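Ethanolamine kinase Pv091845 (Plasmodium vivax, PDB 2QG7) probably phosphorylates ethanolamine using ATP, the first step from ethanolamine to phosphatidylethanolamine in the malaria parasite. Local coordinates at residues Y186-S189 and R190-K194; F198-L201 and I202-L206; D296-S299 and S300-I303; I364-H367 and F368-A372. All coordinates share one frame; numbering follows the deposited sequence.

Interaction 1 (Y186-S189 and R190-K194); sequences YALS and REDIK
S189 turns its OG between its own backbone N and carbonyl carbon (chi1 58°), while D192 swings its carboxylate back beside its own N (chi1 -68°), and the two side chains cap each other's backbone. D192 N donates to S189 OG at 3.3 Å, and in return S189 N donates to D192 OD1 at 3.1 Å. That return bond is nearly straight, although it reaches the oxygen from above the carboxylate plane. The reciprocal pair is a capping box, with S189 as the N-cap of the weakly bonded helix 190-194. The carbonyl of S189 adds a further hold, since I193 N lies 3.2 Å from S189 O, in the carbonyl plane. A hydrophobic flank runs beside the polar box, where L188 CD1 meets I193 CG2 at 3.9 Å. The other methyl, L188 CD2, lies beside the carboxylate, 3.8 Å from D192 OD1. F198 and I202 of helix 196-210 pack on the same leucine. Toward Y186 the contact becomes looser. A water 2.8 Å from Y186 OH gives only a weak bond to D192 OD2, and the phenol has a protein partner in N304. With its carboxylate held at the start of a helix and gripped by a backbone N-H, D192 is probably favoured as an anion, and the box marks where the chain passes from strand 186-187 into the helix.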
loop_
_atom_site.group_PDB
_atom_site.type_symbol
_atom_site.label_atom_id
_atom_site.label_comp_id
_atom_site.label_asym_id
_atom_site.label_seq_id
_atom_site.Cartn_x
_atom_site.Cartn_y
_atom_site.Cartn_z
ATOM N N TYR D 186 13.644 -21.451 -13.874
ATOM C CA TYR D 186 13.456 -20.489 -12.802
ATOM C C TYR D 186 12.327 -19.499 -13.104
ATOM O O TYR D 186 12.066 -19.155 -14.281
ATOM C CB TYR D 186 14.779 -19.790 -12.483
ATOM C CG TYR D 186 15.215 -18.803 -13.530
ATOM C CD1 TYR D 186 16.004 -19.215 -14.601
ATOM C CD2 TYR D 186 14.817 -17.452 -13.461
ATOM C CE1 TYR D 186 16.426 -18.293 -15.588
ATOM C CE2 TYR D 186 15.191 -16.544 -14.438
ATOM C CZ TYR D 186 16.012 -16.968 -15.491
ATOM O OH TYR D 186 16.414 -16.088 -16.455
ATOM N N ALA D 187 11.652 -19.052 -12.048
ATOM C CA ALA D 187 10.528 -18.145 -12.195
ATOM C C ALA D 187 11.067 -16.760 -12.400
ATOM O O ALA D 187 12.100 -16.416 -11.842
ATOM C CB ALA D 187 9.636 -18.182 -11.003
ATOM N N LEU D 188 10.370 -15.984 -13.230
ATOM C CA LEU D 188 10.812 -14.672 -13.638
ATOM C C LEU D 188 10.437 -13.620 -12.590
ATOM O O LEU D 188 9.510 -13.825 -11.801
ATOM C CB LEU D 188 10.194 -14.314 -15.006
ATOM C CG LEU D 188 10.608 -14.985 -16.322
ATOM C CD1 LEU D 188 10.124 -14.075 -17.431
ATOM C CD2 LEU D 188 12.094 -15.112 -16.395
ATOM N N SER D 189 11.160 -12.496 -12.599
ATOM C CA SER D 189 10.872 -11.380 -11.709
ATOM C C SER D 189 10.077 -10.368 -12.484
ATOM O O SER D 189 9.974 -10.486 -13.695
ATOM C CB SER D 189 12.169 -10.752 -11.177
ATOM O OG SER D 189 13.008 -10.301 -12.229
ATOM N N ARG D 190 9.490 -9.389 -11.813
ATOM C CA ARG D 190 8.709 -8.401 -12.513
ATOM C C ARG D 190 9.615 -7.528 -13.367
ATOM O O ARG D 190 9.152 -6.903 -14.307
ATOM C CB ARG D 190 7.846 -7.571 -11.549
ATOM C CG ARG D 190 8.666 -6.801 -10.572
ATOM C CD ARG D 190 7.894 -5.836 -9.748
ATOM N NE ARG D 190 8.811 -4.898 -9.108
ATOM C CZ ARG D 190 8.453 -3.973 -8.211
ATOM N NH1 ARG D 190 7.167 -3.873 -7.838
ATOM N NH2 ARG D 190 9.391 -3.156 -7.701
ATOM N N GLU D 191 10.904 -7.487 -13.056
ATOM C CA GLU D 191 11.803 -6.769 -13.925
ATOM C C GLU D 191 12.144 -7.605 -15.139
ATOM O O GLU D 191 12.465 -7.026 -16.183
ATOM C CB GLU D 191 13.079 -6.216 -13.225
ATOM C CG GLU D 191 13.534 -6.959 -11.964
ATOM C CD GLU D 191 12.667 -6.641 -10.708
ATOM O OE1 GLU D 191 12.463 -5.433 -10.416
ATOM O OE2 GLU D 191 12.207 -7.588 -10.011
ATOM N N ASP D 192 12.066 -8.945 -15.031
ATOM C CA ASP D 192 12.264 -9.792 -16.200
ATOM C C ASP D 192 11.142 -9.648 -17.215
ATOM O O ASP D 192 11.416 -9.528 -18.404
ATOM C CB ASP D 192 12.424 -11.258 -15.825
ATOM C CG ASP D 192 13.718 -11.530 -15.082
ATOM O OD1 ASP D 192 13.744 -12.482 -14.272
ATOM O OD2 ASP D 192 14.716 -10.804 -15.278
ATOM N N ILE D 193 9.890 -9.692 -16.755
ATOM C CA ILE D 193 8.745 -9.581 -17.648
ATOM C C ILE D 193 8.650 -8.255 -18.394
ATOM O O ILE D 193 8.020 -8.170 -19.445
ATOM C CB ILE D 193 7.384 -9.971 -16.960
ATOM C CG1 ILE D 193 6.895 -8.903 -15.937
ATOM C CG2 ILE D 193 7.479 -11.423 -16.419
ATOM C CD1 ILE D 193 5.537 -9.227 -15.366
ATOM N N LYS D 194 9.287 -7.227 -17.841
ATOM C CA LYS D 194 9.295 -5.892 -18.401
ATOM C C LYS D 194 10.422 -5.762 -19.427
ATOM O O LYS D 194 10.384 -4.917 -20.309
ATOM C CB LYS D 194 9.495 -4.882 -17.270
ATOM C CG LYS D 194 9.399 -3.382 -17.706
ATOM C CD LYS D 194 9.609 -2.482 -16.505
ATOM C CE LYS D 194 9.608 -1.013 -16.870
ATOM N NZ LYS D 194 8.240 -0.555 -17.277
HETATM O O HOH W 1 16.548 -13.396 -15.657
#

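Interaction 2 (F198-L201 and I202-L206)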
loop_
_atom_site.group_PDB
_atom_site.type_symbol
_atom_site.label_atom_id
_atom_site.label_comp_id
_atom_site.label_asym_id
_atom_site.label_seq_id
_atom_site.Cartn_x
_atom_site.Cartn_y
_atom_site.Cartn_z
ATOM N N PHE D 198 12.443 -10.740 -22.741
ATOM C CA PHE D 198 11.402 -11.693 -22.306
ATOM C C PHE D 198 10.003 -11.325 -22.816
ATOM O O PHE D 198 9.173 -12.202 -23.009
ATOM C CB PHE D 198 11.393 -11.863 -20.772
ATOM C CG PHE D 198 12.653 -12.465 -20.221
ATOM C CD1 PHE D 198 13.605 -11.663 -19.584
ATOM C CD2 PHE D 198 12.904 -13.830 -20.356
ATOM C CE1 PHE D 198 14.778 -12.220 -19.067
ATOM C CE2 PHE D 198 14.089 -14.398 -19.870
ATOM C CZ PHE D 198 15.016 -13.600 -19.215
ATOM N N GLN D 199 9.745 -10.030 -23.014
ATOM C CA GLN D 199 8.479 -9.581 -23.611
ATOM C C GLN D 199 8.197 -10.341 -24.895
ATOM O O GLN D 199 7.120 -10.911 -25.079
ATOM C CB GLN D 199 8.550 -8.095 -23.961
ATOM C CG GLN D 199 8.440 -7.108 -22.796
ATOM C CD GLN D 199 8.206 -5.712 -23.338
ATOM O OE1 GLN D 199 8.997 -5.208 -24.142
ATOM N NE2 GLN D 199 7.086 -5.097 -22.967
ATOM N N LYS D 200 9.197 -10.325 -25.788
ATOM C CA LYS D 200 9.226 -11.136 -27.013
ATOM C C LYS D 200 8.816 -12.598 -26.778
ATOM O O LYS D 200 7.913 -13.093 -27.425
ATOM C CB LYS D 200 10.619 -11.027 -27.678
ATOM C CG LYS D 200 10.814 -11.916 -28.949
ATOM C CD LYS D 200 12.130 -11.639 -29.572
ATOM C CE LYS D 200 12.762 -12.906 -30.096
ATOM N NZ LYS D 200 12.359 -13.252 -31.540
ATOM N N LEU D 201 9.434 -13.254 -25.812
ATOM C CA LEU D 201 9.254 -14.691 -25.561
ATOM C C LEU D 201 7.946 -15.032 -24.870
ATOM O O LEU D 201 7.380 -16.103 -25.089
ATOM C CB LEU D 201 10.422 -15.238 -24.757
ATOM C CG LEU D 201 11.776 -15.262 -25.466
ATOM C CD1 LEU D 201 12.918 -15.734 -24.533
ATOM C CD2 LEU D 201 11.693 -16.183 -26.675
ATOM N N ILE D 202 7.473 -14.101 -24.042
ATOM C CA ILE D 202 6.204 -14.244 -23.334
ATOM C C ILE D 202 5.026 -14.098 -24.295
ATOM O O ILE D 202 4.064 -14.878 -24.240
ATOM C CB ILE D 202 6.103 -13.238 -22.129
ATOM C CG1 ILE D 202 7.168 -13.581 -21.082
ATOM C CG2 ILE D 202 4.706 -13.257 -21.515
ATOM C CD1 ILE D 202 7.506 -12.477 -20.054
ATOM N N ALA D 203 5.113 -13.079 -25.151
ATOM C CA ALA D 203 4.089 -12.747 -26.161
ATOM C C ALA D 203 3.903 -13.874 -27.170
ATOM O O ALA D 203 2.759 -14.262 -27.479
ATOM C CB ALA D 203 4.475 -11.474 -26.867
ATOM N N LYS D 204 5.024 -14.429 -27.655
ATOM C CA LYS D 204 4.983 -15.580 -28.603
ATOM C C LYS D 204 4.308 -16.806 -28.014
ATOM O O LYS D 204 3.508 -17.458 -28.705
ATOM C CB LYS D 204 6.375 -15.977 -29.077
ATOM C CG LYS D 204 7.008 -15.041 -30.079
ATOM C CD LYS D 204 8.325 -15.652 -30.485
ATOM C CE LYS D 204 9.240 -14.634 -31.141
ATOM N NZ LYS D 204 8.686 -14.208 -32.465
ATOM N N ASN D 205 4.636 -17.122 -26.753
ATOM C CA ASN D 205 3.995 -18.234 -26.021
ATOM C C ASN D 205 2.544 -17.965 -25.701
ATOM O O ASN D 205 1.710 -18.866 -25.687
ATOM C CB ASN D 205 4.761 -18.562 -24.738
ATOM C CG ASN D 205 4.463 -19.964 -24.233
ATOM O OD1 ASN D 205 4.432 -20.924 -24.999
ATOM N ND2 ASN D 205 4.234 -20.086 -22.945
ATOM N N LEU D 206 2.237 -16.698 -25.461
ATOM C CA LEU D 206 0.864 -16.269 -25.154
ATOM C C LEU D 206 -0.018 -16.366 -26.389
ATOM O O LEU D 206 -1.184 -16.697 -26.274
ATOM C CB LEU D 206 0.833 -14.850 -24.517
ATOM C CG LEU D 206 -0.550 -14.349 -24.043
ATOM C CD1 LEU D 206 -1.065 -15.144 -22.838
ATOM C CD2 LEU D 206 -0.529 -12.874 -23.732
#
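I202 lays its CG1 branch back over the turn it grew from, and CD1 comes to 4.0 Å from F198 CB. The branch follows from chi1 of -65°, which sets CG1 beside the backbone N and close to the F198 carbonyl. That carbonyl is also the acceptor for I202 N, with F198 O 2.8 Å away and the donor nearly along the C=O axis. On another side of the same helix, K200 and K204 lie side by side and point the same way. K200 NZ reaches K204 CE at 3.4 Å, and the two NZ atoms of K200 and K204 are 3.9 Å apart. K204 runs extended up to CE and turns at its last torsion, whereas K200 already bends one bond earlier, at chi3.

Behind these side chains stands the regular i to i+4 ladder of helix 196-210. A203 N donates to Q199 O at 3.0 Å and K204 N to K200 O at 3.2 Å, while N205 N makes a weak bond to L201 O. Farther out, F198 and L201 rest on I347 and I202 on F349, both of strand 347-349; A203 faces F390 and Y394 of helix 384-395. The helix is therefore amphipathic, wedged between a small sheet and its helical neighbours. Both lysines touch a crystal neighbour, which may influence their poses. Two ammonium groups so close should repel each other, and the proximity would probably lower the affinity of one for its proton.

Interaction 3 (D296-S299 and S300-I303)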
loop_
_atom_site.group_PDB
_atom_site.type_symbol
_atom_site.label_atom_id
_atom_site.label_comp_id
_atom_site.label_asym_id
_atom_site.label_seq_id
_atom_site.Cartn_x
_atom_site.Cartn_y
_atom_site.Cartn_z
ATOM N N ASP D 296 -3.805 -15.329 -15.033
ATOM C CA ASP D 296 -2.978 -15.058 -13.870
ATOM C C ASP D 296 -1.509 -14.995 -14.269
ATOM O O ASP D 296 -0.618 -15.650 -13.714
ATOM C CB ASP D 296 -3.229 -16.092 -12.761
ATOM C CG ASP D 296 -2.724 -15.623 -11.423
ATOM O OD1 ASP D 296 -2.569 -14.374 -11.217
ATOM O OD2 ASP D 296 -2.439 -16.500 -10.579
ATOM N N LEU D 297 -1.247 -14.184 -15.272
ATOM C CA LEU D 297 0.072 -14.193 -15.871
ATOM C C LEU D 297 1.003 -13.232 -15.158
ATOM O O LEU D 297 1.548 -12.306 -15.751
ATOM C CB LEU D 297 -0.035 -13.933 -17.361
ATOM C CG LEU D 297 0.992 -14.615 -18.288
ATOM C CD1 LEU D 297 0.943 -16.165 -18.277
ATOM C CD2 LEU D 297 0.829 -14.059 -19.718
ATOM N N LEU D 298 1.167 -13.465 -13.861
ATOM C CA LEU D 298 2.196 -12.784 -13.062
ATOM C C LEU D 298 3.558 -13.411 -13.300
ATOM O O LEU D 298 3.648 -14.519 -13.791
ATOM C CB LEU D 298 1.844 -12.760 -11.557
ATOM C CG LEU D 298 1.050 -13.875 -10.860
ATOM C CD1 LEU D 298 1.941 -15.016 -10.443
ATOM C CD2 LEU D 298 0.346 -13.327 -9.641
ATOM N N SER D 299 4.611 -12.684 -12.945
ATOM C CA SER D 299 5.982 -13.055 -13.309
ATOM C C SER D 299 6.454 -14.373 -12.741
ATOM O O SER D 299 7.240 -15.058 -13.358
ATOM C CB SER D 299 6.981 -11.956 -12.940
ATOM O OG SER D 299 6.924 -11.707 -11.543
ATOM N N SER D 300 5.963 -14.722 -11.564
ATOM C CA SER D 300 6.271 -15.992 -10.905
ATOM C C SER D 300 5.550 -17.177 -11.534
ATOM O O SER D 300 5.896 -18.306 -11.265
ATOM C CB SER D 300 5.977 -15.896 -9.391
ATOM O OG SER D 300 4.582 -15.862 -9.147
ATOM N N ASN D 301 4.555 -16.906 -12.384
ATOM C CA ASN D 301 3.918 -17.912 -13.250
ATOM C C ASN D 301 4.571 -18.136 -14.625
ATOM O O ASN D 301 4.073 -18.906 -15.432
ATOM C CB ASN D 301 2.432 -17.600 -13.383
ATOM C CG ASN D 301 1.640 -18.125 -12.202
ATOM O OD1 ASN D 301 2.179 -18.899 -11.441
ATOM N ND2 ASN D 301 0.387 -17.700 -12.038
ATOM N N ILE D 302 5.701 -17.465 -14.864
ATOM C CA ILE D 302 6.440 -17.550 -16.113
ATOM C C ILE D 302 7.842 -18.062 -15.811
ATOM O O ILE D 302 8.573 -17.456 -15.076
ATOM C CB ILE D 302 6.482 -16.187 -16.845
ATOM C CG1 ILE D 302 5.079 -15.636 -17.051
ATOM C CG2 ILE D 302 7.187 -16.299 -18.197
ATOM C CD1 ILE D 302 5.053 -14.169 -17.382
ATOM N N ILE D 303 8.184 -19.202 -16.399
ATOM C CA ILE D 303 9.408 -19.960 -16.081
ATOM C C ILE D 303 10.359 -19.887 -17.268
ATOM O O ILE D 303 9.959 -20.120 -18.411
ATOM C CB ILE D 303 9.045 -21.471 -15.769
ATOM C CG1 ILE D 303 7.876 -21.571 -14.756
ATOM C CG2 ILE D 303 10.283 -22.303 -15.375
ATOM C CD1 ILE D 303 8.195 -21.082 -13.303
#
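N301 reaches back five residues to D296, and the turn between them carries the sequence H-x-D-x-x-x-x-N, running from H294 to N301. This pattern is Brenner's phosphotransferase motif, consistent with the catalytic loop of the protein-kinase-like fold. The tight part is the inner side of the turn. There N301 ND2 donates to D296 O at 2.8 Å, almost straight (170°) and in both the carbonyl and the amide plane. The D296 carboxylate stands nearly perpendicular to that amide, the two planes 86° apart. The same D296 carbonyl closes a weak inverse gamma turn centred on L297. Two backbone bonds tighten the chain further: N301 N to L298 O at 2.9 Å, and I302 N to S299 O at 3.2 Å. They wind residues 299-301 into a 3-10 turn that leads into strand 302-304.

The apolar packing across the turn is sparser, with L297 and I302 crossing at about a right angle, L297 against L206 and I302 against I202 of helix 196-210. L298, S299 and S300 form the more solvent-facing side. S299 OG bonds weakly to L188 O, and L298 is flanked by E370 and F374. On the buried side, I302 extends CD1 toward L297, and this methyl ends 4.2 Å from L297 CG.

Interaction 4 (I364-H367 and F368-A372); sequences IANH and FNEYA
F368 lies beside I364 one turn earlier, the two side chains pointing the same way, with I364 CG2 3.5 Å from F368 CE2. F368 N donates to I364 O at 2.9 Å, and that same carbonyl oxygen sits over one face of the phenyl ring, offset toward its rim. The ring's first torsion, chi1 -75°, keeps CG beside the backbone N and so folds it back over the preceding turn. F390 meets the ring edge-to-face. Next in the chain, N369 N bonds to A365 O, while its side-chain ND2 donates to Y414 O of helix 413-430.

At E370 the hydrogen-bond pattern changes: its N bonds to H367 O at 3.1 Å, three residues back, and only weakly to N366 O. The closing turns belong to helix 360-369 of the helical lobe in this kinase-like fold, packed between helices 384-395 and 413-430. E370 bends at chi2, which brings its carboxylate round toward N366. A water accepts a hydrogen bond from N366 ND2 (2.8 Å) and donates one to E370 OE1 (3.0 Å); S417 holds the other end of the asparagine amide.

Y371 turns the edge of its ring to the face of H367, the planes 84° apart and the centroids 5.6 Å from each other. A second water joins the two groups, lying in the imidazole plane 2.7 Å from H367 NE2 and 2.8 Å from Y371 OH. H367 ND1 is hydrogen-bonded to L297 O, and Y371 OH to Q199 NE2.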
loop_
_atom_site.group_PDB
_atom_site.type_symbol
_atom_site.label_atom_id
_atom_site.label_comp_id
_atom_site.label_asym_id
_atom_site.label_seq_id
_atom_site.Cartn_x
_atom_site.Cartn_y
_atom_site.Cartn_z
ATOM N N ILE D 364 -3.750 -9.835 -21.702
ATOM C CA ILE D 364 -2.622 -8.979 -21.995
ATOM C C ILE D 364 -2.520 -7.785 -21.019
ATOM O O ILE D 364 -1.433 -7.493 -20.515
ATOM C CB ILE D 364 -2.652 -8.471 -23.491
ATOM C CG1 ILE D 364 -2.793 -9.677 -24.445
ATOM C CG2 ILE D 364 -1.398 -7.578 -23.829
ATOM C CD1 ILE D 364 -3.166 -9.309 -25.903
ATOM N N ALA D 365 -3.637 -7.110 -20.768
ATOM C CA ALA D 365 -3.693 -5.987 -19.835
ATOM C C ALA D 365 -3.461 -6.432 -18.379
ATOM O O ALA D 365 -2.816 -5.719 -17.606
ATOM C CB ALA D 365 -5.026 -5.230 -19.981
ATOM N N ASN D 366 -3.997 -7.600 -18.009
ATOM C CA ASN D 366 -3.722 -8.212 -16.724
ATOM C C ASN D 366 -2.235 -8.505 -16.579
ATOM O O ASN D 366 -1.674 -8.230 -15.534
ATOM C CB ASN D 366 -4.572 -9.444 -16.535
ATOM C CG ASN D 366 -4.385 -10.108 -15.158
ATOM O OD1 ASN D 366 -4.806 -9.558 -14.125
ATOM N ND2 ASN D 366 -3.757 -11.282 -15.145
ATOM N N HIS D 367 -1.573 -8.964 -17.633
ATOM C CA HIS D 367 -0.163 -9.214 -17.616
ATOM C C HIS D 367 0.630 -7.918 -17.475
ATOM O O HIS D 367 1.665 -7.859 -16.806
ATOM C CB HIS D 367 0.264 -9.964 -18.889
ATOM C CG HIS D 367 1.747 -10.195 -18.975
ATOM N ND1 HIS D 367 2.443 -10.906 -18.023
ATOM C CD2 HIS D 367 2.667 -9.786 -19.880
ATOM C CE1 HIS D 367 3.727 -10.933 -18.334
ATOM N NE2 HIS D 367 3.895 -10.253 -19.453
ATOM N N PHE D 368 0.147 -6.875 -18.117
ATOM C CA PHE D 368 0.789 -5.579 -18.052
ATOM C C PHE D 368 0.642 -4.917 -16.668
ATOM O O PHE D 368 1.546 -4.213 -16.220
ATOM C CB PHE D 368 0.205 -4.680 -19.124
ATOM C CG PHE D 368 0.699 -5.010 -20.520
ATOM C CD1 PHE D 368 1.878 -5.758 -20.706
ATOM C CD2 PHE D 368 0.027 -4.543 -21.642
ATOM C CE1 PHE D 368 2.332 -6.052 -21.998
ATOM C CE2 PHE D 368 0.501 -4.800 -22.936
ATOM C CZ PHE D 368 1.639 -5.553 -23.109
ATOM N N ASN D 369 -0.478 -5.166 -15.995
ATOM C CA ASN D 369 -0.588 -4.767 -14.604
ATOM C C ASN D 369 0.447 -5.424 -13.693
ATOM O O ASN D 369 0.780 -4.868 -12.669
ATOM C CB ASN D 369 -2.000 -4.962 -14.042
ATOM C CG ASN D 369 -2.906 -3.806 -14.345
ATOM O OD1 ASN D 369 -2.463 -2.662 -14.420
ATOM N ND2 ASN D 369 -4.197 -4.085 -14.487
ATOM N N GLU D 370 0.924 -6.600 -14.064
ATOM C CA GLU D 370 1.778 -7.392 -13.202
ATOM C C GLU D 370 3.226 -6.974 -13.306
ATOM O O GLU D 370 4.089 -7.575 -12.733
ATOM C CB GLU D 370 1.586 -8.895 -13.507
ATOM C CG GLU D 370 0.179 -9.504 -13.167
ATOM C CD GLU D 370 -0.172 -9.444 -11.646
ATOM O OE1 GLU D 370 -1.391 -9.486 -11.280
ATOM O OE2 GLU D 370 0.761 -9.401 -10.780
ATOM N N TYR D 371 3.501 -5.945 -14.065
ATOM C CA TYR D 371 4.815 -5.366 -14.192
ATOM C C TYR D 371 5.098 -4.631 -12.878
ATOM O O TYR D 371 6.281 -4.478 -12.464
ATOM C CB TYR D 371 4.801 -4.346 -15.348
ATOM C CG TYR D 371 5.048 -4.903 -16.756
ATOM C CD1 TYR D 371 4.492 -6.133 -17.173
ATOM C CD2 TYR D 371 5.794 -4.173 -17.687
ATOM C CE1 TYR D 371 4.713 -6.620 -18.455
ATOM C CE2 TYR D 371 6.013 -4.647 -18.983
ATOM C CZ TYR D 371 5.471 -5.868 -19.358
ATOM O OH TYR D 371 5.713 -6.360 -20.638
ATOM N N ALA D 372 4.011 -4.136 -12.273
ATOM C CA ALA D 372 4.007 -3.486 -10.949
ATOM C C ALA D 372 4.339 -4.445 -9.805
ATOM O O ALA D 372 4.800 -4.000 -8.753
ATOM C CB ALA D 372 2.660 -2.829 -10.694
HETATM O O HOH W 2 -2.462 -11.854 -12.737
HETATM O O HOH W 3 -3.099 -8.031 -12.419
HETATM O O HOH W 4 5.893 -9.140 -20.806
#

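How the interactions relate
The four contacts are local and follow in series along the chain; none nests within or crosses another. Interaction 1 closes the turn from strand 186-187 into helix 190-194, and interaction 2 follows at once in helix 196-210, whose I202 packs on I193. Much later, interaction 3 closes the turn entering strand 302-304, which pairs with strand 186-187 through L188 and I302, bringing the centres of interactions 1 and 3 about 8 Å apart. Interaction 4, in the closing turns of helix 360-369 and the residues that follow, touches all three others: I193, I202 and I302 all contact H367. Together they tie the small three-stranded sheet to the helices of the larger lobe.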